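Local coordinates for protein hypoxanthine-guanine phosphoribosyltransferase (Thermus thermophilus, PDB 3ACD) that probably transfers a phosphoribosyl group from 5-phospho-alpha-D-ribose 1-diphosphate to hypoxanthine or guanine in purine salvage, and is seen here with bound IMP, at residues P11-A16 with I173-P178; G28-D33 with R57-P62; V128-S133 with H145-E150. All blocks are in the same frame, centred on the assembly; numbering follows the deposited sequence.

Interaction 1: P11-A16 with I173-P178; sequences PVQISA and ITSIRP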
loop_
_atom_site.group_PDB
_atom_site.type_symbol
_atom_site.label_atom_id
_atom_site.label_comp_id
_atom_site.label_asym_id
_atom_site.label_seq_id
_atom_site.Cartn_x
_atom_site.Cartn_y
_atom_site.Cartn_z
ATOM N N PRO A 11 -25.177 7.255 -1.691
ATOM C CA PRO A 11 -25.110 8.638 -2.171
ATOM C C PRO A 11 -23.734 9.144 -2.605
ATOM O O PRO A 11 -23.640 10.099 -3.373
ATOM C CB PRO A 11 -25.662 9.428 -0.990
ATOM C CG PRO A 11 -25.138 8.652 0.173
ATOM C CD PRO A 11 -25.423 7.222 -0.237
ATOM N N VAL A 12 -22.672 8.514 -2.110
ATOM C CA VAL A 12 -21.315 8.932 -2.456
ATOM C C VAL A 12 -20.691 8.044 -3.529
ATOM O O VAL A 12 -20.630 6.823 -3.382
ATOM C CB VAL A 12 -20.407 8.929 -1.207
ATOM C CG1 VAL A 12 -18.984 9.326 -1.588
ATOM C CG2 VAL A 12 -20.968 9.892 -0.170
ATOM N N GLN A 13 -20.232 8.674 -4.606
ATOM C CA GLN A 13 -19.609 7.974 -5.720
ATOM C C GLN A 13 -18.475 8.844 -6.264
ATOM O O GLN A 13 -18.707 9.984 -6.674
ATOM C CB GLN A 13 -20.635 7.734 -6.837
ATOM C CG GLN A 13 -21.941 7.056 -6.408
ATOM C CD GLN A 13 -21.762 5.603 -6.001
ATOM O OE1 GLN A 13 -20.844 4.923 -6.462
ATOM N NE2 GLN A 13 -22.658 5.114 -5.149
ATOM N N ILE A 14 -17.254 8.318 -6.261
ATOM C CA ILE A 14 -16.107 9.069 -6.766
ATOM C C ILE A 14 -15.302 8.159 -7.689
ATOM O O ILE A 14 -14.774 7.131 -7.257
ATOM C CB ILE A 14 -15.204 9.565 -5.611
ATOM C CG1 ILE A 14 -16.063 10.199 -4.513
ATOM C CG2 ILE A 14 -14.221 10.597 -6.133
ATOM C CD1 ILE A 14 -15.269 10.698 -3.312
ATOM N N SER A 15 -15.209 8.542 -8.959
ATOM C CA SER A 15 -14.509 7.736 -9.954
ATOM C C SER A 15 -13.003 7.637 -9.768
ATOM O O SER A 15 -12.382 8.480 -9.121
ATOM C CB SER A 15 -14.783 8.271 -11.360
ATOM O OG SER A 15 -14.126 9.509 -11.572
ATOM N N ALA A 16 -12.421 6.602 -10.363
ATOM C CA ALA A 16 -10.983 6.393 -10.290
ATOM C C ALA A 16 -10.281 7.596 -10.905
ATOM O O ALA A 16 -9.221 8.008 -10.445
ATOM C CB ALA A 16 -10.598 5.120 -11.036
ATOM N N ILE A 173 -14.295 5.001 -5.385
ATOM C CA ILE A 173 -14.941 5.115 -4.088
ATOM C C ILE A 173 -16.443 5.043 -4.333
ATOM O O ILE A 173 -16.969 5.738 -5.204
ATOM C CB ILE A 173 -14.608 6.468 -3.393
ATOM C CG1 ILE A 173 -13.224 6.398 -2.739
ATOM C CG2 ILE A 173 -15.673 6.807 -2.351
ATOM C CD1 ILE A 173 -13.139 5.424 -1.576
ATOM N N THR A 174 -17.124 4.186 -3.581
ATOM C CA THR A 174 -18.568 4.051 -3.708
ATOM C C THR A 174 -19.167 3.951 -2.307
ATOM O O THR A 174 -18.456 4.113 -1.314
ATOM C CB THR A 174 -18.949 2.818 -4.568
ATOM O OG1 THR A 174 -20.372 2.768 -4.735
ATOM C CG2 THR A 174 -18.471 1.540 -3.924
ATOM N N SER A 175 -20.464 3.689 -2.218
ATOM C CA SER A 175 -21.112 3.611 -0.917
ATOM C C SER A 175 -22.411 2.825 -0.966
ATOM O O SER A 175 -22.897 2.472 -2.039
ATOM C CB SER A 175 -21.412 5.023 -0.407
ATOM O OG SER A 175 -22.249 5.717 -1.326
ATOM N N ILE A 176 -22.967 2.563 0.212
ATOM C CA ILE A 176 -24.229 1.842 0.331
ATOM C C ILE A 176 -25.245 2.806 0.924
ATOM O O ILE A 176 -24.892 3.902 1.362
ATOM C CB ILE A 176 -24.113 0.629 1.279
ATOM C CG1 ILE A 176 -23.651 1.099 2.662
ATOM C CG2 ILE A 176 -23.153 -0.398 0.701
ATOM C CD1 ILE A 176 -23.567 -0.004 3.701
ATOM N N ARG A 177 -26.508 2.401 0.933
ATOM C CA ARG A 177 -27.556 3.239 1.497
ATOM C C ARG A 177 -27.640 2.970 2.992
ATOM O O ARG A 177 -27.409 1.847 3.444
ATOM C CB ARG A 177 -28.899 2.931 0.832
ATOM C CG ARG A 177 -28.933 3.256 -0.648
ATOM C CD ARG A 177 -30.295 2.955 -1.249
ATOM N NE ARG A 177 -30.342 3.286 -2.670
ATOM C CZ ARG A 177 -31.411 3.116 -3.442
ATOM N NH1 ARG A 177 -32.526 2.617 -2.927
ATOM N NH2 ARG A 177 -31.362 3.441 -4.726
ATOM N N PRO A 178 -27.968 4.001 3.783
ATOM C CA PRO A 178 -28.073 3.836 5.235
ATOM C C PRO A 178 -29.104 2.771 5.599
ATOM O O PRO A 178 -29.090 2.228 6.704
ATOM C CB PRO A 178 -28.479 5.229 5.708
ATOM C CG PRO A 178 -29.275 5.755 4.550
ATOM C CD PRO A 178 -28.426 5.339 3.372
HETATM O O HOH W 1 -18.412 4.913 -7.753
#
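Gln13 and Thr174 lie side by side with their side chains pointing the same way, on two segments that run roughly antiparallel. From CB, the Gln13 side chain sets out with CG anti to the carbonyl carbon, and the bend at chi2 (-69°) brings CD to 3.4 Å from Thr174 OG1. At the tip, OE1 accepts the Thr174 hydroxyl at an OG1-OE1 distance of 2.8 Å, with the donor tilted 20° from the carbonyl plane. OE1 is gripped a second time by a water that also donates to Ile173 O, so the water ties the amide to the opposing backbone. The other branch, NE2, turns back to Gly10 O, which together with the two bonds on OE1 would fix the rotation of the amide; Thr174 OG1 has a further partner in Gly8 N. This pairing belongs to the hood of a type I phosphoribosyltransferase, where the loop leading into helix 16-33 meets strand 174-175, itself antiparallel to strand 156-157. At one end of the contact Ile14 and Ile173 form a hydrogen-bonded antiparallel pair: Ile14 N reaches Ile173 O at 2.8 Å, and Ile173 N returns to Ile14 O at 2.9 Å. Their side chains run alongside, CB to CB 3.9 Å, and Ile14 CD1 rests against Ile173 CG2. Toward the other end Ser175 OG, set between its backbone N and carbonyl carbon by chi1 (59°), donates to Val12 O at 2.8 Å on a lone pair in the carbonyl plane. Pro11 CD lies 3.7 Å from the same OG, and the Val12 side chain packs on Val156, an IMP-binding residue.

Interaction 2: G28-D33 with R57-P62; sequences GEIARD and RAIPLP
An inverse gamma turn centred on Pro60, in the loop between helix 49-56 and strand 64-70, packs on Ala31 and its neighbour Ile30 in helix 16-33. The contact is apolar, with no hydrogen bond between the two segments. Ile59 CG1 stands anti to the carbonyl carbon (chi1 -59°), and beyond it CD1 meets both branches of Ile30, 3.8 Å from CG2 and 3.9 Å from CD1; the two side chains cross obliquely. Leu61 N closes the turn by bonding to Ile59 O at 2.8 Å. This tight bend brings three successive residues onto the helix: Pro60 CD lies 3.9 Å from Ala31 CB, and Leu61 comes against the Ala31 backbone, its CD1 3.6 Å from CA and 3.7 Å from O. The methyl of Ala31 is small enough for the loop to approach the helix backbone closely. An alanine in place of Leu61 would probably open a gap beside Ala31 CA and O and weaken the hold of the loop on the last turn of the helix. Ile59 O and Leu61 O accept hydrogen bonds from Asn169 ND2 of the second subunit, and Pro60 packs on Phe5 of that subunit. In the wider fold, Ile30 also touches Tyr146 of strand 146-150, so it sits between the loop and the central sheet.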
loop_
_atom_site.group_PDB
_atom_site.type_symbol
_atom_site.label_atom_id
_atom_site.label_comp_id
_atom_site.label_asym_id
_atom_site.label_seq_id
_atom_site.Cartn_x
_atom_site.Cartn_y
_atom_site.Cartn_z
ATOM N N GLY A 28 1.210 17.317 -5.438
ATOM C CA GLY A 28 1.860 18.532 -5.897
ATOM C C GLY A 28 1.931 19.573 -4.797
ATOM O O GLY A 28 2.954 20.243 -4.636
ATOM N N GLU A 29 0.844 19.716 -4.040
ATOM C CA GLU A 29 0.801 20.680 -2.946
ATOM C C GLU A 29 1.843 20.319 -1.894
ATOM O O GLU A 29 2.565 21.184 -1.395
ATOM C CB GLU A 29 -0.581 20.703 -2.281
ATOM C CG GLU A 29 -1.746 21.020 -3.202
ATOM C CD GLU A 29 -3.041 21.263 -2.439
ATOM O OE1 GLU A 29 -3.361 20.466 -1.531
ATOM O OE2 GLU A 29 -3.743 22.247 -2.749
ATOM N N ILE A 30 1.915 19.036 -1.551
ATOM C CA ILE A 30 2.872 18.575 -0.555
ATOM C C ILE A 30 4.302 18.846 -1.011
ATOM O O ILE A 30 5.125 19.334 -0.238
ATOM C CB ILE A 30 2.687 17.060 -0.274
ATOM C CG1 ILE A 30 1.360 16.837 0.457
ATOM C CG2 ILE A 30 3.853 16.526 0.556
ATOM C CD1 ILE A 30 0.964 15.384 0.623
ATOM N N ALA A 31 4.590 18.538 -2.271
ATOM C CA ALA A 31 5.926 18.747 -2.820
ATOM C C ALA A 31 6.320 20.220 -2.713
ATOM O O ALA A 31 7.457 20.548 -2.376
ATOM C CB ALA A 31 5.967 18.291 -4.274
ATOM N N ARG A 32 5.366 21.099 -2.994
ATOM C CA ARG A 32 5.604 22.537 -2.922
ATOM C C ARG A 32 5.792 22.988 -1.477
ATOM O O ARG A 32 6.740 23.710 -1.164
ATOM C CB ARG A 32 4.430 23.304 -3.538
ATOM C CG ARG A 32 4.538 24.814 -3.386
ATOM C CD ARG A 32 3.282 25.528 -3.858
ATOM N NE ARG A 32 3.036 25.334 -5.284
ATOM C CZ ARG A 32 2.046 25.916 -5.955
ATOM N NH1 ARG A 32 1.207 26.731 -5.330
ATOM N NH2 ARG A 32 1.894 25.682 -7.253
ATOM N N ASP A 33 4.885 22.561 -0.601
ATOM C CA ASP A 33 4.949 22.932 0.809
ATOM C C ASP A 33 6.199 22.410 1.504
ATOM O O ASP A 33 6.721 23.050 2.416
ATOM C CB ASP A 33 3.718 22.413 1.565
ATOM C CG ASP A 33 2.435 23.111 1.155
ATOM O OD1 ASP A 33 2.503 24.093 0.385
ATOM O OD2 ASP A 33 1.355 22.678 1.614
ATOM N N ARG A 57 3.777 8.557 -5.070
ATOM C CA ARG A 57 4.265 8.606 -6.441
ATOM C C ARG A 57 3.999 9.960 -7.091
ATOM O O ARG A 57 4.422 10.203 -8.223
ATOM C CB ARG A 57 3.632 7.488 -7.271
ATOM C CG ARG A 57 4.252 6.123 -6.994
ATOM C CD ARG A 57 3.612 5.032 -7.827
ATOM N NE ARG A 57 2.284 4.662 -7.340
ATOM C CZ ARG A 57 1.568 3.662 -7.846
ATOM N NH1 ARG A 57 2.060 2.947 -8.851
ATOM N NH2 ARG A 57 0.371 3.365 -7.344
ATOM N N ALA A 58 3.304 10.836 -6.367
ATOM C CA ALA A 58 3.006 12.180 -6.865
ATOM C C ALA A 58 3.746 13.226 -6.032
ATOM O O ALA A 58 3.439 14.416 -6.094
ATOM C CB ALA A 58 1.503 12.439 -6.821
ATOM N N ILE A 59 4.722 12.777 -5.246
ATOM C CA ILE A 59 5.515 13.679 -4.418
ATOM C C ILE A 59 6.993 13.530 -4.780
ATOM O O ILE A 59 7.700 12.687 -4.223
ATOM C CB ILE A 59 5.355 13.374 -2.915
ATOM C CG1 ILE A 59 3.887 13.509 -2.502
ATOM C CG2 ILE A 59 6.211 14.340 -2.096
ATOM C CD1 ILE A 59 3.621 13.072 -1.074
ATOM N N PRO A 60 7.473 14.343 -5.730
ATOM C CA PRO A 60 8.877 14.275 -6.142
ATOM C C PRO A 60 9.821 14.960 -5.157
ATOM O O PRO A 60 10.352 16.038 -5.429
ATOM C CB PRO A 60 8.862 14.944 -7.516
ATOM C CG PRO A 60 7.802 15.975 -7.362
ATOM C CD PRO A 60 6.708 15.232 -6.623
ATOM N N LEU A 61 10.015 14.313 -4.011
ATOM C CA LEU A 61 10.894 14.793 -2.949
ATOM C C LEU A 61 11.521 13.577 -2.281
ATOM O O LEU A 61 10.989 12.472 -2.376
ATOM C CB LEU A 61 10.101 15.545 -1.876
ATOM C CG LEU A 61 9.514 16.927 -2.148
ATOM C CD1 LEU A 61 8.674 17.355 -0.946
ATOM C CD2 LEU A 61 10.636 17.921 -2.395
ATOM N N PRO A 62 12.673 13.758 -1.613
ATOM C CA PRO A 62 13.285 12.608 -0.946
ATOM C C PRO A 62 12.446 12.420 0.313
ATOM O O PRO A 62 12.186 13.381 1.037
ATOM C CB PRO A 62 14.694 13.099 -0.640
ATOM C CG PRO A 62 14.475 14.562 -0.372
ATOM C CD PRO A 62 13.519 14.958 -1.481
#

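Interaction 3: V128-S133 with H145-E150; sequences VAALLS and HYLGFE
His145 turns its ring toward Val128, with CG anti to the carbonyl carbon (chi1 -52°), and ND1 accepts Val128 N at 3.0 Å. The donor is tilted 31° out of the ring plane; with ND1 as acceptor, a proton on a neutral ring would probably sit on NE2. Val128 O takes Tyr146 N at 3.0 Å and, weakly, His145 N. The Tyr146 ring has His145 CB over one face, offset toward the rim, while its hydroxyl is bonded to Asp33 and Arg127. Leu147 has CG anti to the backbone N, and chi2 (63°) brings CD1 to 3.5 Å from Ala130 O and 3.7 Å from Ser133 CB. Both segments turn a corner, at Leu131 and at Gly148, where a CB on the glycine would clash with Leu131 O. Past the corner Phe149 N bonds to Leu131 O at 2.8 Å, and Leu132 CD2 packs on Phe149 CB at 3.8 Å. Paired in parallel before and after the corner, these strands belong to the central sheet of the type I phosphoribosyltransferase fold, with 128-133 bonded on its other edge to the segment carrying the nucleotide-binding Glu102 and Asp103.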
loop_
_atom_site.group_PDB
_atom_site.type_symbol
_atom_site.label_atom_id
_atom_site.label_comp_id
_atom_site.label_asym_id
_atom_site.label_seq_id
_atom_site.Cartn_x
_atom_site.Cartn_y
_atom_site.Cartn_z
ATOM N N VAL A 128 -1.490 16.368 8.276
ATOM C CA VAL A 128 -2.326 15.225 7.943
ATOM C C VAL A 128 -2.857 15.234 6.517
ATOM O O VAL A 128 -3.328 16.259 6.021
ATOM C CB VAL A 128 -3.537 15.149 8.911
ATOM C CG1 VAL A 128 -4.468 14.013 8.513
ATOM C CG2 VAL A 128 -3.047 14.961 10.337
ATOM N N ALA A 129 -2.767 14.082 5.864
ATOM C CA ALA A 129 -3.291 13.911 4.515
ATOM C C ALA A 129 -4.353 12.825 4.653
ATOM O O ALA A 129 -4.085 11.762 5.210
ATOM C CB ALA A 129 -2.193 13.459 3.562
ATOM N N ALA A 130 -5.557 13.103 4.165
ATOM C CA ALA A 130 -6.656 12.150 4.242
ATOM C C ALA A 130 -7.429 12.180 2.933
ATOM O O ALA A 130 -7.689 13.250 2.391
ATOM C CB ALA A 130 -7.585 12.510 5.402
ATOM N N LEU A 131 -7.792 11.012 2.418
ATOM C CA LEU A 131 -8.534 10.978 1.164
ATOM C C LEU A 131 -9.934 11.558 1.336
ATOM O O LEU A 131 -10.385 12.346 0.508
ATOM C CB LEU A 131 -8.651 9.547 0.635
ATOM C CG LEU A 131 -9.385 9.429 -0.707
ATOM C CD1 LEU A 131 -8.565 10.105 -1.813
ATOM C CD2 LEU A 131 -9.609 7.968 -1.035
ATOM N N LEU A 132 -10.605 11.185 2.424
ATOM C CA LEU A 132 -11.970 11.639 2.675
ATOM C C LEU A 132 -12.211 12.137 4.094
ATOM O O LEU A 132 -11.431 11.867 5.006
ATOM C CB LEU A 132 -12.948 10.493 2.408
ATOM C CG LEU A 132 -12.870 9.760 1.067
ATOM C CD1 LEU A 132 -13.661 8.461 1.157
ATOM C CD2 LEU A 132 -13.403 10.649 -0.044
ATOM N N SER A 133 -13.313 12.858 4.268
ATOM C CA SER A 133 -13.700 13.371 5.573
ATOM C C SER A 133 -15.209 13.580 5.610
ATOM O O SER A 133 -15.789 14.128 4.669
ATOM C CB SER A 133 -12.997 14.696 5.877
ATOM O OG SER A 133 -13.399 15.188 7.150
ATOM N N HIS A 145 -4.664 18.829 6.647
ATOM C CA HIS A 145 -4.021 19.819 5.795
ATOM C C HIS A 145 -4.145 19.505 4.315
ATOM O O HIS A 145 -4.151 20.409 3.479
ATOM C CB HIS A 145 -2.548 19.937 6.185
ATOM C CG HIS A 145 -2.338 20.164 7.649
ATOM N ND1 HIS A 145 -2.478 19.162 8.584
ATOM C CD2 HIS A 145 -2.062 21.294 8.344
ATOM C CE1 HIS A 145 -2.299 19.663 9.793
ATOM N NE2 HIS A 145 -2.047 20.954 9.676
ATOM N N TYR A 146 -4.241 18.220 3.997
ATOM C CA TYR A 146 -4.362 17.775 2.616
ATOM C C TYR A 146 -5.536 16.808 2.525
ATOM O O TYR A 146 -5.402 15.610 2.783
ATOM C CB TYR A 146 -3.060 17.100 2.188
ATOM C CG TYR A 146 -1.863 17.991 2.396
ATOM C CD1 TYR A 146 -1.631 19.089 1.564
ATOM C CD2 TYR A 146 -0.986 17.772 3.457
ATOM C CE1 TYR A 146 -0.555 19.947 1.788
ATOM C CE2 TYR A 146 0.089 18.621 3.689
ATOM C CZ TYR A 146 0.299 19.705 2.853
ATOM O OH TYR A 146 1.361 20.542 3.088
ATOM N N LEU A 147 -6.690 17.347 2.155
ATOM C CA LEU A 147 -7.906 16.556 2.052
ATOM C C LEU A 147 -8.306 16.290 0.612
ATOM O O LEU A 147 -8.338 17.199 -0.213
ATOM C CB LEU A 147 -9.053 17.273 2.766
ATOM C CG LEU A 147 -10.423 16.598 2.665
ATOM C CD1 LEU A 147 -10.373 15.229 3.332
ATOM C CD2 LEU A 147 -11.482 17.485 3.319
ATOM N N GLY A 148 -8.616 15.035 0.316
ATOM C CA GLY A 148 -9.030 14.699 -1.030
ATOM C C GLY A 148 -10.431 15.222 -1.290
ATOM O O GLY A 148 -10.633 16.099 -2.134
ATOM N N PHE A 149 -11.398 14.702 -0.542
ATOM C CA PHE A 149 -12.794 15.094 -0.727
ATOM C C PHE A 149 -13.581 15.168 0.577
ATOM O O PHE A 149 -13.451 14.298 1.442
ATOM C CB PHE A 149 -13.504 14.073 -1.624
ATOM C CG PHE A 149 -12.823 13.825 -2.938
ATOM C CD1 PHE A 149 -13.129 14.598 -4.055
ATOM C CD2 PHE A 149 -11.886 12.803 -3.064
ATOM C CE1 PHE A 149 -12.508 14.352 -5.284
ATOM C CE2 PHE A 149 -11.262 12.550 -4.285
ATOM C CZ PHE A 149 -11.574 13.325 -5.396
ATOM N N GLU A 150 -14.407 16.200 0.715
ATOM C CA GLU A 150 -15.263 16.303 1.888
ATOM C C GLU A 150 -16.581 15.695 1.421
ATOM O O GLU A 150 -17.098 16.068 0.367
ATOM C CB GLU A 150 -15.475 17.757 2.301
ATOM C CG GLU A 150 -16.451 17.906 3.453
ATOM C CD GLU A 150 -16.631 19.343 3.876
ATOM O OE1 GLU A 150 -15.752 19.871 4.591
ATOM O OE2 GLU A 150 -17.647 19.949 3.477
#

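In the fold
Interaction 3 lies in the middle, its centre about 16 Å from those of interactions 1 and 2, which are about 28 Å apart and do not touch each other. Toward interaction 1 the join is apolar: Ile14 CD1 meets Leu132 CD2 at 3.8 Å, and Ile14 CG2 meets Phe149 CZ at 3.9 Å, so the hood rests on the bent strands. Toward interaction 2 it is partly polar, a probable hydrogen bond of 2.6 Å linking Asp33 OD2 to Tyr146 OH. Bound IMP is about 7 Å from the side chains of both Ser175 and Leu132, placing interactions 1 and 3 behind the residues that line the pocket, whereas interaction 2 faces the second subunit.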